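Local structure of cytochrome c, mono-and diheme variant (Methylophaga aminisulfidivorans MP, 7C90) at residues T123-A128 with D142-I147. The protein is a heme c-binding cytochrome that probably serves as an electron carrier in the methanol oxidation system of this marine methylotroph. Sequence-based numbering, arbitrary orientation.
Sequences TIYGGA and DEILHI. With HEC (heme c), chain E.
The Tyr125 ring meets Ile144 at its edge: Tyr125 CD1 lies 4.0 Å from Ile144 CD1, which sits near the ring plane, and the two side chains cross at about a right angle. Tyr125 also meets the Phe121 ring, their planes about 15° apart, while its hydroxyl is hydrogen-bonded to the carbonyl of Phe49. Thr123 CG2 stands above the heme c plane at the outer C2A-C3A rim of a pyrrole, 3.7 Å from HEC C2A.

Ile124 and Ile144 slide past each other in opposite directions, branch against branch, with Ile124 CG2 3.9 Å from Ile144 CG2. In Ile124, chi1 of -61° sets CG2 anti to the backbone N, facing Ile144; CG1, anti to the carbonyl carbon, continues extended (chi2 166°) to CD1, which touches HEC CMB at 3.6 Å. Ile147 CG2 approaches HEC CMB at 3.8 Å, so both segments help line the pocket. Shortening Ile124 to an alanine, which lacks CG1, CG2 and CD1, would probably open a gap beside this methyl and leave Ile144 CG2 just the more distant CB of that residue.

No hydrogen bond crosses the contact; 178 Å² is buried, both sides summed, and the touching atoms are all carbon. In this buried core of a cytochrome c fold, the Ile124 side chain lies about 5 Å from that of the axial ligand Met132. The end of helix 117-126, where Gly127 leaves helical geometry with positive phi, joins helix 141-153, which packs through Leu145 on helix 57-65 and through His146 and Ile147 on helix 74-87.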
ATOM      1  N   THR A 123       4.420  18.539   0.426  1.00 20.68           N
ATOM      2  CA  THR A 123       4.049  17.129   0.188  1.00 19.02           C
ATOM      3  C   THR A 123       3.252  16.670   1.420  1.00 20.07           C
ATOM      4  O   THR A 123       2.210  16.019   1.273  1.00 20.41           O
ATOM      5  CB  THR A 123       5.281  16.285  -0.143  1.00 19.93           C
ATOM      6  OG1 THR A 123       5.853  16.712  -1.375  1.00 18.71           O
ATOM      7  CG2 THR A 123       4.964  14.806  -0.203  1.00 19.20           C
ATOM      8  N   ILE A 124       3.708  17.005   2.611  1.00 20.54           N
ATOM      9  CA  ILE A 124       3.032  16.565   3.860  1.00 20.86           C
ATOM     10  C   ILE A 124       1.706  17.313   3.983  1.00 21.53           C
ATOM     11  O   ILE A 124       0.646  16.646   4.216  1.00 19.48           O
ATOM     12  CB  ILE A 124       3.929  16.763   5.093  1.00 23.12           C
ATOM     13  CG1 ILE A 124       5.208  15.930   4.957  1.00 24.76           C
ATOM     14  CG2 ILE A 124       3.162  16.412   6.356  1.00 23.94           C
ATOM     15  CD1 ILE A 124       6.309  16.299   5.956  1.00 26.67           C
ATOM     16  N   TYR A 125       1.733  18.636   3.876  1.00 19.93           N
ATOM     17  CA  TYR A 125       0.519  19.460   4.104  1.00 22.74           C
ATOM     18  C   TYR A 125      -0.587  19.057   3.111  1.00 23.73           C
ATOM     19  O   TYR A 125      -1.736  18.771   3.585  1.00 22.82           O
ATOM     20  CB  TYR A 125       0.914  20.939   4.078  1.00 24.55           C
ATOM     21  CG  TYR A 125      -0.193  21.869   4.444  1.00 24.61           C
ATOM     22  CD1 TYR A 125      -0.504  22.162   5.761  1.00 27.53           C
ATOM     23  CD2 TYR A 125      -0.975  22.420   3.454  1.00 26.24           C
ATOM     24  CE1 TYR A 125      -1.568  22.998   6.072  1.00 29.18           C
ATOM     25  CE2 TYR A 125      -2.029  23.262   3.751  1.00 27.64           C
ATOM     26  CZ  TYR A 125      -2.332  23.557   5.057  1.00 29.87           C
ATOM     27  OH  TYR A 125      -3.398  24.389   5.296  1.00 38.21           O
ATOM     28  N   GLY A 126      -0.262  19.069   1.802  1.00 21.98           N
ATOM     29  CA  GLY A 126      -1.195  18.943   0.658  1.00 23.61           C
ATOM     30  C   GLY A 126      -1.349  17.515   0.164  1.00 23.37           C
ATOM     31  O   GLY A 126      -2.254  17.273  -0.595  1.00 23.90           O
ATOM     32  N   GLY A 127      -0.505  16.589   0.608  1.00 22.04           N
ATOM     33  CA  GLY A 127      -0.559  15.185   0.190  1.00 24.19           C
ATOM     34  C   GLY A 127       0.043  14.987  -1.192  1.00 21.33           C
ATOM     35  O   GLY A 127       0.518  15.927  -1.794  1.00 25.59           O
ATOM     36  N   ALA A 128       0.079  13.763  -1.640  1.00 23.80           N
ATOM     37  CA  ALA A 128       0.588  13.375  -2.973  1.00 26.94           C
ATOM     38  C   ALA A 128      -0.440  12.415  -3.564  1.00 26.78           C
ATOM     39  O   ALA A 128      -1.632  12.725  -3.403  1.00 29.91           O
ATOM     40  CB  ALA A 128       1.992  12.812  -2.843  1.00 27.35           C
ATOM     41  N   ASP A 142       2.932  23.574  12.971  1.00 30.67           N
ATOM     42  CA  ASP A 142       4.074  23.431  13.906  1.00 28.52           C
ATOM     43  C   ASP A 142       4.431  21.953  14.045  1.00 27.26           C
ATOM     44  O   ASP A 142       5.627  21.643  14.104  1.00 25.81           O
ATOM     45  CB  ASP A 142       3.766  24.031  15.279  1.00 30.23           C
ATOM     46  CG  ASP A 142       5.027  24.211  16.107  1.00 34.46           C
ATOM     47  OD1 ASP A 142       5.871  25.029  15.684  1.00 32.13           O
ATOM     48  OD2 ASP A 142       5.179  23.492  17.133  1.00 38.39           O
ATOM     49  N   GLU A 143       3.426  21.070  14.096  1.00 26.82           N
ATOM     50  CA  GLU A 143       3.654  19.614  14.222  1.00 27.77           C
ATOM     51  C   GLU A 143       4.319  19.083  12.952  1.00 26.12           C
ATOM     52  O   GLU A 143       5.238  18.277  13.046  1.00 26.55           O
ATOM     53  CB  GLU A 143       2.350  18.893  14.527  1.00 32.36           C
ATOM     54  CG  GLU A 143       1.849  19.133  15.931  1.00 33.35           C
ATOM     55  CD  GLU A 143       0.467  18.538  16.182  1.00 41.69           C
ATOM     56  OE1 GLU A 143      -0.420  18.573  15.255  1.00 40.65           O
ATOM     57  OE2 GLU A 143       0.276  18.022  17.297  1.00 53.28           O
ATOM     58  N   ILE A 144       3.906  19.563  11.792  1.00 25.93           N
ATOM     59  CA  ILE A 144       4.539  19.156  10.504  1.00 24.12           C
ATOM     60  C   ILE A 144       6.018  19.555  10.523  1.00 23.68           C
ATOM     61  O   ILE A 144       6.861  18.720  10.157  1.00 25.97           O
ATOM     62  CB  ILE A 144       3.751  19.735   9.318  1.00 23.30           C
ATOM     63  CG1 ILE A 144       2.387  19.045   9.197  1.00 24.28           C
ATOM     64  CG2 ILE A 144       4.540  19.633   8.012  1.00 25.23           C
ATOM     65  CD1 ILE A 144       1.426  19.754   8.252  1.00 25.08           C
ATOM     66  N   LEU A 145       6.351  20.758  10.977  1.00 24.24           N
ATOM     67  CA  LEU A 145       7.771  21.207  11.002  1.00 25.43           C
ATOM     68  C   LEU A 145       8.579  20.350  11.994  1.00 24.45           C
ATOM     69  O   LEU A 145       9.733  20.068  11.726  1.00 26.08           O
ATOM     70  CB  LEU A 145       7.840  22.690  11.370  1.00 28.28           C
ATOM     71  CG  LEU A 145       7.174  23.632  10.379  1.00 29.21           C
ATOM     72  CD1 LEU A 145       7.173  25.058  10.909  1.00 30.32           C
ATOM     73  CD2 LEU A 145       7.891  23.560   9.051  1.00 27.66           C
ATOM     74  N   HIS A 146       7.997  19.948  13.115  1.00 28.01           N
ATOM     75  CA  HIS A 146       8.638  19.002  14.070  1.00 27.06           C
ATOM     76  C   HIS A 146       8.965  17.691  13.356  1.00 26.07           C
ATOM     77  O   HIS A 146      10.123  17.195  13.433  1.00 25.92           O
ATOM     78  CB  HIS A 146       7.726  18.784  15.275  1.00 29.35           C
ATOM     79  CG  HIS A 146       7.839  19.868  16.286  1.00 29.08           C
ATOM     80  ND1 HIS A 146       7.027  20.952  16.305  1.00 31.90           N
ATOM     81  CD2 HIS A 146       8.688  20.019  17.318  1.00 34.87           C
ATOM     82  CE1 HIS A 146       7.326  21.714  17.340  1.00 35.32           C
ATOM     83  NE2 HIS A 146       8.361  21.170  17.970  1.00 32.63           N
ATOM     84  N   ILE A 147       7.976  17.139  12.661  1.00 26.47           N
ATOM     85  CA  ILE A 147       8.146  15.844  11.940  1.00 24.92           C
ATOM     86  C   ILE A 147       9.233  16.034  10.900  1.00 22.95           C
ATOM     87  O   ILE A 147      10.037  15.122  10.699  1.00 23.35           O
ATOM     88  CB  ILE A 147       6.811  15.371  11.326  1.00 23.44           C
ATOM     89  CG1 ILE A 147       5.807  14.990  12.421  1.00 25.76           C
ATOM     90  CG2 ILE A 147       7.055  14.232  10.344  1.00 23.49           C
ATOM     91  CD1 ILE A 147       4.429  14.609  11.900  1.00 27.50           C
TER
HETATM   92 FE   HEC E 201       3.735   9.513   2.947  1.00 21.45          FE
HETATM   93  CHA HEC E 201       4.927   9.739  -0.276  1.00 21.46           C
HETATM   94  CHB HEC E 201       5.962  11.818   3.955  1.00 19.03           C
HETATM   95  CHC HEC E 201       2.161   9.616   5.996  1.00 20.51           C
HETATM   96  CHD HEC E 201       1.987   6.712   2.101  1.00 22.30           C
HETATM   97  NA  HEC E 201       5.153  10.612   1.962  1.00 20.52           N
HETATM   98  C1A HEC E 201       5.546  10.575   0.705  1.00 20.71           C
HETATM   99  C2A HEC E 201       6.622  11.521   0.344  1.00 21.11           C
HETATM  100  C3A HEC E 201       6.903  12.178   1.609  1.00 21.67           C
HETATM  101  C4A HEC E 201       5.989  11.480   2.542  1.00 20.85           C
HETATM  102  CMA HEC E 201       7.918  13.201   1.982  1.00 23.23           C
HETATM  103  CAA HEC E 201       7.242  11.776  -0.979  1.00 22.48           C
HETATM  104  CBA HEC E 201       8.617  11.143  -0.852  1.00 23.96           C
HETATM  105  CGA HEC E 201       9.460  11.398  -2.058  1.00 26.05           C
HETATM  106  O1A HEC E 201       9.202  12.376  -2.783  1.00 24.96           O
HETATM  107  O2A HEC E 201      10.347  10.542  -2.313  1.00 29.10           O
HETATM  108  NB  HEC E 201       4.033  10.557   4.677  1.00 19.63           N
HETATM  109  C1B HEC E 201       5.006  11.387   4.938  1.00 19.69           C
HETATM  110  C2B HEC E 201       5.021  11.928   6.313  1.00 20.46           C
HETATM  111  C3B HEC E 201       3.853  11.289   6.911  1.00 20.52           C
HETATM  112  C4B HEC E 201       3.328  10.480   5.821  1.00 21.90           C
HETATM  113  CMB HEC E 201       6.008  12.889   6.910  1.00 21.55           C
HETATM  114  CAB HEC E 201       3.330  11.462   8.340  1.00 22.24           C
HETATM  115  CBB HEC E 201       2.769  12.824   8.554  1.00 21.50           C
HETATM  116  NC  HEC E 201       2.335   8.361   3.876  1.00 21.93           N
HETATM  117  C1C HEC E 201       1.790   8.588   5.079  1.00 22.28           C
HETATM  118  C2C HEC E 201       0.779   7.608   5.513  1.00 21.69           C
HETATM  119  C3C HEC E 201       0.733   6.740   4.330  1.00 23.01           C
HETATM  120  C4C HEC E 201       1.716   7.275   3.401  1.00 20.31           C
HETATM  121  CMC HEC E 201       0.058   7.618   6.816  1.00 21.35           C
HETATM  122  CAC HEC E 201      -0.107   5.488   4.279  1.00 26.63           C
HETATM  123  CBC HEC E 201      -1.564   5.716   4.569  1.00 25.87           C
HETATM  124  ND  HEC E 201       3.531   8.405   1.214  1.00 22.23           N
HETATM  125  C1D HEC E 201       2.807   7.312   1.050  1.00 21.63           C
HETATM  126  C2D HEC E 201       2.799   6.776  -0.296  1.00 22.00           C
HETATM  127  C3D HEC E 201       3.665   7.670  -1.027  1.00 21.90           C
HETATM  128  C4D HEC E 201       4.022   8.638   0.013  1.00 23.65           C
HETATM  129  CMD HEC E 201       2.038   5.598  -0.773  1.00 22.66           C
HETATM  130  CAD HEC E 201       3.987   7.693  -2.464  1.00 23.81           C
HETATM  131  CBD HEC E 201       3.002   8.727  -3.030  1.00 27.03           C
HETATM  132  CGD HEC E 201       3.370   9.356  -4.362  1.00 30.04           C
HETATM  133  O1D HEC E 201       4.250   8.827  -5.064  1.00 33.49           O
HETATM  134  O2D HEC E 201       2.760  10.380  -4.774  1.00 28.09           O